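Local coordinates for uncharacterized protein (PDB 5VJ4) that is of unknown function but is a putative surface protein of a relapsing fever spirochete, differentially regulated in its tick-mammal transmission cycle, and may bind lipids, at residues K194-D199 against G203-D208. Numbering follows the deposited sequence.
Sequences KGIGYD and GSIGTD. With SO4 (sulfate ion), chain D; SO4 (sulfate ion), chain F.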
# COMPACT_ATOMS: atom_id res chain seq x y z
N LYS A 194 -5.90 14.40 5.45
CA LYS A 194 -7.35 14.21 5.57
C LYS A 194 -7.68 12.95 6.36
O LYS A 194 -8.62 12.94 7.15
CB LYS A 194 -8.05 14.27 4.23
CG LYS A 194 -8.00 15.66 3.58
CD LYS A 194 -7.82 15.59 2.07
CE LYS A 194 -8.60 16.66 1.31
NZ LYS A 194 -8.15 18.06 1.52
N GLY A 195 -6.87 11.90 6.21
CA GLY A 195 -6.99 10.69 7.05
C GLY A 195 -6.90 10.97 8.54
O GLY A 195 -7.70 10.47 9.35
N ILE A 196 -5.95 11.80 8.92
CA ILE A 196 -5.83 12.19 10.32
C ILE A 196 -7.09 12.95 10.68
O ILE A 196 -7.73 12.64 11.70
CB ILE A 196 -4.57 13.02 10.59
CG1 ILE A 196 -3.35 12.26 10.09
CG2 ILE A 196 -4.46 13.38 12.06
CD1 ILE A 196 -2.06 13.02 10.08
N GLY A 197 -7.48 13.88 9.80
CA GLY A 197 -8.80 14.54 9.90
C GLY A 197 -9.88 13.50 10.25
O GLY A 197 -10.47 13.54 11.36
N TYR A 198 -10.06 12.54 9.33
CA TYR A 198 -11.03 11.47 9.52
C TYR A 198 -10.92 10.81 10.90
O TYR A 198 -11.89 10.80 11.66
CB TYR A 198 -10.93 10.45 8.40
CG TYR A 198 -11.99 9.36 8.43
CD1 TYR A 198 -11.95 8.35 9.40
CD2 TYR A 198 -13.02 9.30 7.44
CE1 TYR A 198 -12.91 7.34 9.44
CE2 TYR A 198 -13.98 8.28 7.46
CZ TYR A 198 -13.92 7.30 8.48
OH TYR A 198 -14.84 6.28 8.59
N ASP A 199 -9.75 10.31 11.26
CA ASP A 199 -9.66 9.57 12.52
C ASP A 199 -10.13 10.45 13.65
O ASP A 199 -10.78 9.96 14.60
CB ASP A 199 -8.26 9.03 12.79
CG ASP A 199 -7.86 7.88 11.87
OD1 ASP A 199 -8.74 7.14 11.37
OD2 ASP A 199 -6.64 7.71 11.65
N GLY A 203 -13.67 10.17 16.00
CA GLY A 203 -13.39 9.84 17.41
C GLY A 203 -12.29 8.84 17.71
O GLY A 203 -12.05 8.57 18.88
N SER A 204 -11.61 8.31 16.68
CA SER A 204 -10.50 7.35 16.91
C SER A 204 -9.26 8.02 17.53
O SER A 204 -8.51 7.38 18.25
CB SER A 204 -10.08 6.63 15.64
OG SER A 204 -11.17 6.41 14.78
N ILE A 205 -9.05 9.30 17.24
CA ILE A 205 -8.04 10.05 17.98
C ILE A 205 -8.62 11.32 18.54
O ILE A 205 -9.58 11.87 17.98
CB ILE A 205 -6.79 10.37 17.13
CG1 ILE A 205 -7.16 11.15 15.88
CG2 ILE A 205 -6.08 9.09 16.75
CD1 ILE A 205 -6.02 11.95 15.29
N GLY A 206 -8.04 11.77 19.64
CA GLY A 206 -8.41 13.04 20.26
C GLY A 206 -7.65 14.27 19.76
O GLY A 206 -6.89 14.20 18.82
N THR A 207 -7.87 15.40 20.42
CA THR A 207 -7.24 16.66 20.05
C THR A 207 -5.72 16.62 20.16
O THR A 207 -5.04 17.12 19.25
CB THR A 207 -7.79 17.81 20.90
OG1 THR A 207 -7.64 17.49 22.30
CG2 THR A 207 -9.24 18.03 20.58
N ASP A 208 -5.18 16.01 21.23
CA ASP A 208 -3.73 15.94 21.41
C ASP A 208 -3.04 15.23 20.26
O ASP A 208 -2.06 15.74 19.71
CB ASP A 208 -3.35 15.23 22.70
CG ASP A 208 -4.06 15.78 23.89
OD1 ASP A 208 -3.84 16.97 24.21
OD2 ASP A 208 -4.83 15.00 24.51
S SO4 D . -5.41 11.33 21.99
O1 SO4 D . -6.06 10.64 23.16
O2 SO4 D . -3.94 11.27 22.18
O3 SO4 D . -5.72 12.77 21.85
O4 SO4 D . -5.89 10.61 20.78
S SO4 F . -10.28 14.92 23.23
O1 SO4 F . -10.52 14.28 24.55
O2 SO4 F . -8.82 14.90 22.93
O3 SO4 F . -10.63 16.35 23.22
O4 SO4 F . -11.09 14.12 22.28
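Ile205 turns back onto the C-terminal turn of helix 176-201, at Asp199: its N donates to Asp199 O over 3.2 Å in a fairly straight bond (159°), though from above the carbonyl plane. Ser204 N, 2.8 Å from the same Asp199 O, adds only a weak bond. Beside this backbone link Ile205 CG1 lies 3.9 Å from Asp199 CB, and Ile205 CD1 reaches Ile196 CG2 at 3.9 Å, the two isoleucines crossing at a slant. Ile205 places CG1 between its backbone N and carbonyl carbon (chi1 57°), which turns that branch toward the helix; a branched apolar residue thus lies against the last two turns. Gly203 makes the reversal with a positive phi of 86°, a conformation that suits glycine, and its C' position with the weakly bonded Ser204 N to Asp199 O pair resembles a Schellman motif.

Gly206 is the N-cap of helix 207-214. Its N donates to O4 of one sulfate at 2.7 Å, while Thr207 grips O2 of a second with both N (2.7 Å) and OG1 (2.9 Å). N-H groups at the start of a helix have no acceptor within it and so suit anions; both ions probably come from the crystallisation liquor. Arg139 NH2 hydrogen-bonds to Ile205 O. Phe200 and Phe210 touch Ile205, joining helices 176-201 and 207-214 through the short link 202-206, while Thr207 leans on Val147 of helix 145-171.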